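Local coordinates for DNA topoisomerase 2-associated protein PAT1 (Saccharomyces cerevisiae, PDB 4OJJ), which acts as a decapping activator and translational repressor in mRNA turnover, probably offering its superhelical stack of helices as a platform for partner proteins, at residues I79-F84 / M137-Q142; N85-L90 / R145-S150; S131-I136 / S167-I172. All coordinates share one frame; numbering follows the deposited sequence.

Interaction 1 (I79-F84 / M137-Q142); sequences ILQKIF and MGLLLQ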
loop_
_atom_site.group_PDB
_atom_site.type_symbol
_atom_site.label_atom_id
_atom_site.label_comp_id
_atom_site.label_asym_id
_atom_site.label_seq_id
_atom_site.Cartn_x
_atom_site.Cartn_y
_atom_site.Cartn_z
ATOM N N ILE A 79 -0.652 10.635 14.734
ATOM C CA ILE A 79 0.258 9.515 14.514
ATOM C C ILE A 79 0.609 9.287 13.027
ATOM O O ILE A 79 1.777 9.154 12.681
ATOM C CB ILE A 79 -0.296 8.230 15.145
ATOM C CG1 ILE A 79 -0.051 8.268 16.655
ATOM C CG2 ILE A 79 0.355 7.001 14.537
ATOM C CD1 ILE A 79 -0.492 7.047 17.338
ATOM N N LEU A 80 -0.408 9.251 12.172
ATOM C CA LEU A 80 -0.225 9.154 10.729
ATOM C C LEU A 80 0.660 10.273 10.204
ATOM O O LEU A 80 1.550 10.039 9.389
ATOM C CB LEU A 80 -1.571 9.202 10.011
ATOM C CG LEU A 80 -2.199 7.872 9.608
ATOM C CD1 LEU A 80 -2.651 7.077 10.812
ATOM C CD2 LEU A 80 -3.336 8.081 8.643
ATOM N N GLN A 81 0.418 11.483 10.694
ATOM C CA GLN A 81 1.196 12.636 10.270
ATOM C C GLN A 81 2.659 12.461 10.626
ATOM O O GLN A 81 3.546 12.876 9.879
ATOM C CB GLN A 81 0.667 13.921 10.909
ATOM C CG GLN A 81 -0.659 14.392 10.335
ATOM C CD GLN A 81 -1.090 15.751 10.874
ATOM O OE1 GLN A 81 -0.667 16.173 11.947
ATOM N NE2 GLN A 81 -1.927 16.441 10.121
ATOM N N LYS A 82 2.899 11.869 11.786
ATOM C CA LYS A 82 4.248 11.680 12.259
ATOM C C LYS A 82 4.969 10.672 11.349
ATOM O O LYS A 82 6.143 10.834 11.050
ATOM C CB LYS A 82 4.219 11.175 13.692
ATOM C CG LYS A 82 5.591 11.045 14.301
ATOM C CD LYS A 82 6.090 12.370 14.863
ATOM C CE LYS A 82 7.495 12.212 15.450
ATOM N NZ LYS A 82 8.584 12.438 14.439
ATOM N N ILE A 83 4.232 9.650 10.919
ATOM C CA ILE A 83 4.733 8.578 10.068
ATOM C C ILE A 83 5.031 9.065 8.640
ATOM O O ILE A 83 6.030 8.685 8.045
ATOM C CB ILE A 83 3.719 7.409 10.030
ATOM C CG1 ILE A 83 3.654 6.722 11.401
ATOM C CG2 ILE A 83 4.053 6.426 8.895
ATOM C CD1 ILE A 83 2.437 5.815 11.592
ATOM N N PHE A 84 4.167 9.921 8.106
ATOM C CA PHE A 84 4.371 10.478 6.770
ATOM C C PHE A 84 5.498 11.501 6.677
ATOM O O PHE A 84 5.974 11.807 5.580
ATOM C CB PHE A 84 3.087 11.099 6.252
ATOM C CG PHE A 84 2.103 10.097 5.765
ATOM C CD1 PHE A 84 2.261 9.506 4.529
ATOM C CD2 PHE A 84 1.026 9.738 6.535
ATOM C CE1 PHE A 84 1.353 8.574 4.075
ATOM C CE2 PHE A 84 0.117 8.809 6.092
ATOM C CZ PHE A 84 0.279 8.229 4.860
ATOM N N MET A 137 -5.944 15.361 1.809
ATOM C CA MET A 137 -5.115 16.372 1.139
ATOM C C MET A 137 -3.874 16.711 1.944
ATOM O O MET A 137 -2.766 16.733 1.412
ATOM C CB MET A 137 -5.897 17.665 0.884
ATOM C CG MET A 137 -6.968 17.590 -0.191
ATOM S SD MET A 137 -6.447 16.664 -1.632
ATOM C CE MET A 137 -7.317 15.126 -1.344
ATOM N N GLY A 138 -4.067 16.979 3.227
ATOM C CA GLY A 138 -2.973 17.339 4.100
ATOM C C GLY A 138 -1.971 16.213 4.250
ATOM O O GLY A 138 -0.760 16.450 4.170
ATOM N N LEU A 139 -2.464 14.993 4.474
ATOM C CA LEU A 139 -1.564 13.836 4.530
ATOM C C LEU A 139 -0.781 13.687 3.218
ATOM O O LEU A 139 0.434 13.497 3.225
ATOM C CB LEU A 139 -2.337 12.559 4.871
ATOM C CG LEU A 139 -2.885 12.547 6.299
ATOM C CD1 LEU A 139 -3.961 11.483 6.485
ATOM C CD2 LEU A 139 -1.733 12.359 7.268
ATOM N N LEU A 140 -1.485 13.817 2.099
ATOM C CA LEU A 140 -0.863 13.743 0.777
ATOM C C LEU A 140 0.161 14.849 0.538
ATOM O O LEU A 140 1.255 14.581 0.072
ATOM C CB LEU A 140 -1.925 13.806 -0.305
ATOM C CG LEU A 140 -1.956 12.680 -1.317
ATOM C CD1 LEU A 140 -3.341 12.653 -1.911
ATOM C CD2 LEU A 140 -0.911 12.914 -2.398
ATOM N N LEU A 141 -0.191 16.091 0.846
ATOM C CA LEU A 141 0.747 17.201 0.680
ATOM C C LEU A 141 1.980 16.943 1.516
ATOM O O LEU A 141 3.111 17.131 1.073
ATOM C CB LEU A 141 0.112 18.531 1.119
ATOM C CG LEU A 141 -0.055 19.631 0.064
ATOM C CD1 LEU A 141 -0.532 20.897 0.703
ATOM C CD2 LEU A 141 1.240 19.885 -0.690
ATOM N N GLN A 142 1.738 16.505 2.737
ATOM C CA GLN A 142 2.797 16.268 3.684
ATOM C C GLN A 142 3.761 15.210 3.186
ATOM O O GLN A 142 4.978 15.406 3.229
ATOM C CB GLN A 142 2.179 15.812 4.991
ATOM C CG GLN A 142 2.948 16.205 6.183
ATOM C CD GLN A 142 2.494 15.424 7.367
ATOM O OE1 GLN A 142 1.311 15.105 7.486
ATOM N NE2 GLN A 142 3.425 15.074 8.237
#
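Gln142 reaches across from helix 133-146 and gives a side-chain N-H to the backbone of Gln81 in helix 73-85: NE2 lies 2.7 Å from Gln81 O, with an N-H...O angle of 142°. The bond is bent, and NE2 sits somewhat off the plane of the carbonyl it meets. The other end of the same amide packs on aliphatic carbon, OE1 lying 3.5 Å from Gln81 CG. The two glutamine side chains cross at about a right angle, and so do their amide planes, so the amides are not stacked.

One turn back, Leu139 fills the apolar part of the joint. Its CG stands anti to the carbonyl carbon (chi1 -68°), which helps bring CD2 up against helix 73-85, with CD1 off to one side. CD2 touches Gln81 CG at 3.8 Å and Phe84 CD2 at 3.9 Å, meeting the ring obliquely, while CD1 meets Leu80 CD2 at 4.1 Å.

Farther out, Leu127 of helix 106-130 and Leu165 of helix 156-177 both touch Leu139, and Leu165 also packs on Phe84. The local axes are 9.8 Å apart and run the same way, inclined by 19°, consistent with the layered helices of a TPR-like repeat fold.

The amide of Gln142 has a second polar mate, since NE2 is also hydrogen-bonded to Asn85 OD1 at the end of helix 73-85. A leucine in its place would probably leave Asn85 OD1 without this donor and take away the one hydrogen bond that crosses between the two segments.

The joint is therefore oily on one side and polar on the other: leucine and phenylalanine carbon fills the buried part, while a single nitrogen, shared between two oxygens, ties down the partly exposed margin.

Interaction 2 (N85-L90 / R145-S150); sequences NELSHL and RNNNVS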
loop_
_atom_site.group_PDB
_atom_site.type_symbol
_atom_site.label_atom_id
_atom_site.label_comp_id
_atom_site.label_asym_id
_atom_site.label_seq_id
_atom_site.Cartn_x
_atom_site.Cartn_y
_atom_site.Cartn_z
ATOM N N ASN A 85 5.909 12.041 7.822
ATOM C CA ASN A 85 7.013 12.989 7.868
ATOM C C ASN A 85 8.351 12.274 7.820
ATOM O O ASN A 85 9.294 12.741 7.182
ATOM C CB ASN A 85 6.938 13.859 9.125
ATOM C CG ASN A 85 6.648 15.316 8.807
ATOM O OD1 ASN A 85 5.849 15.621 7.913
ATOM N ND2 ASN A 85 7.314 16.225 9.516
ATOM N N GLU A 86 8.424 11.132 8.497
ATOM C CA GLU A 86 9.662 10.365 8.590
ATOM C C GLU A 86 9.790 9.280 7.523
ATOM O O GLU A 86 10.674 8.430 7.611
ATOM C CB GLU A 86 9.758 9.701 9.953
ATOM C CG GLU A 86 10.805 10.319 10.878
ATOM C CD GLU A 86 12.215 9.805 10.607
ATOM O OE1 GLU A 86 12.474 9.306 9.482
ATOM O OE2 GLU A 86 13.065 9.897 11.522
ATOM N N LEU A 87 8.914 9.306 6.521
ATOM C CA LEU A 87 8.751 8.157 5.630
ATOM C C LEU A 87 10.032 7.766 4.905
ATOM O O LEU A 87 10.421 6.609 4.938
ATOM C CB LEU A 87 7.630 8.403 4.631
ATOM C CG LEU A 87 6.740 7.212 4.291
ATOM C CD1 LEU A 87 6.330 6.475 5.541
ATOM C CD2 LEU A 87 5.507 7.722 3.574
ATOM N N SER A 88 10.687 8.734 4.273
ATOM C CA SER A 88 11.914 8.480 3.513
ATOM C C SER A 88 13.001 7.733 4.285
ATOM O O SER A 88 13.770 6.981 3.689
ATOM C CB SER A 88 12.503 9.786 2.977
ATOM O OG SER A 88 12.035 10.047 1.672
ATOM N N HIS A 89 13.080 7.955 5.598
ATOM C CA HIS A 89 14.097 7.291 6.426
ATOM C C HIS A 89 13.495 6.353 7.455
ATOM O O HIS A 89 14.164 5.957 8.408
ATOM C CB HIS A 89 15.001 8.317 7.123
ATOM C CG HIS A 89 15.448 9.426 6.225
ATOM N ND1 HIS A 89 16.563 9.329 5.415
ATOM C CD2 HIS A 89 14.915 10.649 5.979
ATOM C CE1 HIS A 89 16.701 10.443 4.722
ATOM N NE2 HIS A 89 15.710 11.261 5.044
ATOM N N LEU A 90 12.228 6.011 7.275
ATOM C CA LEU A 90 11.596 5.031 8.132
ATOM C C LEU A 90 12.183 3.677 7.778
ATOM O O LEU A 90 12.221 3.305 6.609
ATOM C CB LEU A 90 10.092 5.029 7.916
ATOM C CG LEU A 90 9.297 4.121 8.850
ATOM C CD1 LEU A 90 9.514 4.524 10.296
ATOM C CD2 LEU A 90 7.834 4.174 8.511
ATOM N N ARG A 145 5.619 16.818 0.230
ATOM C CA ARG A 145 6.580 17.838 0.646
ATOM C C ARG A 145 7.839 17.263 1.270
ATOM O O ARG A 145 8.935 17.765 1.037
ATOM C CB ARG A 145 5.927 18.817 1.634
ATOM C CG ARG A 145 5.175 19.946 0.958
ATOM C CD ARG A 145 4.345 20.774 1.934
ATOM N NE ARG A 145 3.607 21.819 1.222
ATOM C CZ ARG A 145 2.501 22.404 1.674
ATOM N NH1 ARG A 145 1.983 22.045 2.846
ATOM N NH2 ARG A 145 1.909 23.347 0.950
ATOM N N ASN A 146 7.674 16.200 2.052
ATOM C CA ASN A 146 8.738 15.705 2.934
ATOM C C ASN A 146 9.482 14.450 2.490
ATOM O O ASN A 146 10.237 13.880 3.276
ATOM C CB ASN A 146 8.180 15.440 4.343
ATOM C CG ASN A 146 8.099 16.686 5.184
ATOM O OD1 ASN A 146 9.123 17.220 5.612
ATOM N ND2 ASN A 146 6.881 17.148 5.449
ATOM N N ASN A 147 9.274 13.998 1.258
ATOM C CA ASN A 147 9.946 12.774 0.818
ATOM C C ASN A 147 10.390 12.773 -0.638
ATOM O O ASN A 147 9.882 13.537 -1.452
ATOM C CB ASN A 147 9.053 11.554 1.045
ATOM C CG ASN A 147 8.613 11.405 2.484
ATOM O OD1 ASN A 147 9.270 10.724 3.281
ATOM N ND2 ASN A 147 7.495 12.045 2.829
ATOM N N ASN A 148 11.357 11.912 -0.942
ATOM C CA ASN A 148 11.672 11.573 -2.308
ATOM C C ASN A 148 10.609 10.578 -2.732
ATOM O O ASN A 148 10.799 9.360 -2.646
ATOM C CB ASN A 148 13.066 10.958 -2.394
ATOM C CG ASN A 148 13.418 10.466 -3.789
ATOM O OD1 ASN A 148 12.568 10.358 -4.671
ATOM N ND2 ASN A 148 14.691 10.147 -3.987
ATOM N N VAL A 149 9.484 11.123 -3.174
ATOM C CA VAL A 149 8.324 10.347 -3.560
ATOM C C VAL A 149 8.661 9.179 -4.492
ATOM O O VAL A 149 8.116 8.092 -4.326
ATOM C CB VAL A 149 7.254 11.272 -4.211
ATOM C CG1 VAL A 149 5.970 10.498 -4.533
ATOM C CG2 VAL A 149 6.969 12.438 -3.283
ATOM N N SER A 150 9.539 9.395 -5.469
ATOM C CA SER A 150 9.901 8.310 -6.376
ATOM C C SER A 150 10.612 7.169 -5.621
ATOM O O SER A 150 10.256 5.994 -5.779
ATOM C CB SER A 150 10.763 8.800 -7.548
ATOM O OG SER A 150 11.146 7.701 -8.366
#
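The amides of Asn85 and Asn146 meet at a slant, their planes 54° apart, neither stacked nor coplanar. Asn85 OD1 is 3.1 Å from Asn146 ND2, but the angle is too poor for a hydrogen bond. Each looks instead to Gln142: Asn85 OD1 accepts from its NE2, and Asn146 ND2 gives a weak bond to its backbone O.

The amide of Asn147 works harder. Its OD1 takes the backbone N-H of Ser88 at 2.6 Å, with the donor almost in line with the C=O, and the same oxygen presses on Leu87 CB at 3.1 Å. With CG anti to the carbonyl carbon (chi1 -56°), the amide is swung over to the 85-90 loop. Ser88 answers in the other direction, its OG accepting from Asn148 N at 3.3 Å (N-H...O angle 151°), and it also gives a weak bond to Asn147 OD1.

On the far end of the Asn147 amide, ND2 bonds Leu143 O and Phe84 O, carbonyls near the ends of two helices. Asn148, the centre of an inverse gamma turn, then N-caps helix 149-153 through Phe151 N. Two interhelical turns thus meet, asparagines serving backbone groups at and between helix ends, consistent with an all-helical stack.

Interaction 3 (S131-I136 / S167-I172); sequences SNFIEI and SRAALI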
loop_
_atom_site.group_PDB
_atom_site.type_symbol
_atom_site.label_atom_id
_atom_site.label_comp_id
_atom_site.label_asym_id
_atom_site.label_seq_id
_atom_site.Cartn_x
_atom_site.Cartn_y
_atom_site.Cartn_z
ATOM N N SER A 131 -12.328 9.841 7.944
ATOM C CA SER A 131 -11.550 10.822 7.210
ATOM C C SER A 131 -12.340 11.695 6.266
ATOM O O SER A 131 -13.278 11.241 5.631
ATOM C CB SER A 131 -10.432 10.147 6.429
ATOM O OG SER A 131 -9.204 10.508 7.012
ATOM N N ASN A 132 -11.927 12.950 6.166
ATOM C CA ASN A 132 -12.518 13.856 5.194
ATOM C C ASN A 132 -11.498 14.270 4.125
ATOM O O ASN A 132 -10.310 13.964 4.253
ATOM C CB ASN A 132 -13.196 15.055 5.894
ATOM C CG ASN A 132 -12.210 15.998 6.556
ATOM O OD1 ASN A 132 -11.162 16.317 6.001
ATOM N ND2 ASN A 132 -12.557 16.473 7.754
ATOM N N PHE A 133 -11.959 14.970 3.094
ATOM C CA PHE A 133 -11.120 15.316 1.961
ATOM C C PHE A 133 -9.908 16.141 2.355
ATOM O O PHE A 133 -8.800 15.897 1.868
ATOM C CB PHE A 133 -11.933 16.060 0.903
ATOM C CG PHE A 133 -11.388 15.937 -0.509
ATOM C CD1 PHE A 133 -10.905 17.049 -1.182
ATOM C CD2 PHE A 133 -11.381 14.721 -1.167
ATOM C CE1 PHE A 133 -10.424 16.940 -2.495
ATOM C CE2 PHE A 133 -10.903 14.602 -2.469
ATOM C CZ PHE A 133 -10.428 15.709 -3.133
ATOM N N ILE A 134 -10.114 17.102 3.243
ATOM C CA ILE A 134 -9.044 18.003 3.646
ATOM C C ILE A 134 -7.934 17.262 4.382
ATOM O O ILE A 134 -6.744 17.576 4.236
ATOM C CB ILE A 134 -9.582 19.136 4.537
ATOM C CG1 ILE A 134 -10.787 19.789 3.870
ATOM C CG2 ILE A 134 -8.510 20.180 4.775
ATOM C CD1 ILE A 134 -10.411 20.649 2.689
ATOM N N GLU A 135 -8.316 16.271 5.175
ATOM C CA GLU A 135 -7.323 15.529 5.950
ATOM C C GLU A 135 -6.479 14.671 5.015
ATOM O O GLU A 135 -5.257 14.635 5.140
ATOM C CB GLU A 135 -7.991 14.702 7.049
ATOM C CG GLU A 135 -8.783 15.576 8.019
ATOM C CD GLU A 135 -9.906 14.837 8.739
ATOM O OE1 GLU A 135 -10.613 14.024 8.095
ATOM O OE2 GLU A 135 -10.096 15.090 9.954
ATOM N N ILE A 136 -7.130 14.008 4.062
ATOM C CA ILE A 136 -6.398 13.278 3.036
ATOM C C ILE A 136 -5.433 14.216 2.273
ATOM O O ILE A 136 -4.234 13.912 2.151
ATOM C CB ILE A 136 -7.329 12.547 2.057
ATOM C CG1 ILE A 136 -8.384 11.709 2.803
ATOM C CG2 ILE A 136 -6.516 11.701 1.111
ATOM C CD1 ILE A 136 -7.823 10.735 3.817
ATOM N N SER A 167 -6.498 6.535 -3.319
ATOM C CA SER A 167 -7.776 5.910 -3.639
ATOM C C SER A 167 -8.908 6.392 -2.740
ATOM O O SER A 167 -10.068 6.447 -3.168
ATOM C CB SER A 167 -7.668 4.380 -3.622
ATOM O OG SER A 167 -6.947 3.940 -2.505
ATOM N N ARG A 168 -8.562 6.728 -1.495
ATOM C CA ARG A 168 -9.535 7.249 -0.535
ATOM C C ARG A 168 -10.012 8.617 -0.989
ATOM O O ARG A 168 -11.206 8.876 -1.019
ATOM C CB ARG A 168 -8.937 7.334 0.872
ATOM C CG ARG A 168 -9.770 8.129 1.880
ATOM C CD ARG A 168 -11.114 7.461 2.174
ATOM N NE ARG A 168 -11.855 8.166 3.214
ATOM C CZ ARG A 168 -13.084 7.838 3.594
ATOM N NH1 ARG A 168 -13.703 6.817 3.006
ATOM N NH2 ARG A 168 -13.692 8.529 4.555
ATOM N N ALA A 169 -9.075 9.481 -1.358
ATOM C CA ALA A 169 -9.423 10.776 -1.919
ATOM C C ALA A 169 -10.353 10.623 -3.120
ATOM O O ALA A 169 -11.402 11.261 -3.176
ATOM C CB ALA A 169 -8.177 11.553 -2.290
ATOM N N ALA A 170 -9.979 9.763 -4.070
ATOM C CA ALA A 170 -10.800 9.527 -5.262
ATOM C C ALA A 170 -12.181 9.010 -4.868
ATOM O O ALA A 170 -13.181 9.366 -5.467
ATOM C CB ALA A 170 -10.123 8.537 -6.186
ATOM N N LEU A 171 -12.220 8.161 -3.851
ATOM C CA LEU A 171 -13.464 7.565 -3.421
ATOM C C LEU A 171 -14.400 8.611 -2.816
ATOM O O LEU A 171 -15.593 8.598 -3.098
ATOM C CB LEU A 171 -13.210 6.470 -2.404
ATOM C CG LEU A 171 -13.991 5.178 -2.598
ATOM C CD1 LEU A 171 -13.556 4.153 -1.539
ATOM C CD2 LEU A 171 -15.474 5.426 -2.519
ATOM N N ILE A 172 -13.882 9.507 -1.978
ATOM C CA ILE A 172 -14.796 10.421 -1.330
ATOM C C ILE A 172 -15.328 11.377 -2.399
ATOM O O ILE A 172 -16.536 11.568 -2.516
ATOM C CB ILE A 172 -14.237 11.124 -0.030
ATOM C CG1 ILE A 172 -13.500 12.409 -0.344
ATOM C CG2 ILE A 172 -13.414 10.184 0.865
ATOM C CD1 ILE A 172 -14.378 13.623 -0.157
#
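Phe133, in the first turn of helix 133-146, leans on Ile172 and Ala169 of helix 156-177 from within a capping box: Asn132 OD1 accepts from Glu135 N, and Glu135 OE1 from Asn132 N. Starting at its root, Phe133 CB meets Ile172 CD1 at 3.6 Å. The CG of Phe133 passes the same methyl at 3.8 Å. Next, Phe133 CD2 is pressed against Ile172 CG1 at 3.2 Å, a tight fit. Ile172 holds that carbon between its own backbone N and carbonyl (chi1 88°), which puts it at the ring edge. Finally, Phe133 CE2 comes to Ala169 O at 3.5 Å, with the oxygen in the plane of the ring. Trp190 of helix 184-201 meets this ring edge-to-face.

A turn along, Ile136 straddles two residues: its CG2 rests on Ala169 CB at 3.8 Å, while its CD1 touches Arg168 CG. The Arg168 chain bends at chi2 (65°) and carries its guanidinium over to the residue ahead of the cap. There Ile172 CG2 lies over one face of the guanidinium, toward its rim, and Arg168 NH2 gives a hydrogen bond of 2.9 Å to Ser131 O.

Overall arrangement
All three interactions share helix 133-146, which they use in succession: interaction 3 at its N-terminal start, interaction 1 in the middle, interaction 2 at its C-terminal end. The centres of 1 and 2 are about 10 Å apart, those of 1 and 3 about 12 Å, and those of 2 and 3 about 20 Å. Interactions 1 and 2 run into each other along helix 73-85 and the loop after it; interaction 3 turns to helix 156-177 and touches interaction 1 through Met137 and Ala169. Helix 133-146 thus packs on an earlier helix, 73-85, and a later one, 156-177, and the paired segments alternate along the chain, consistent with a TPR-like stack of helices.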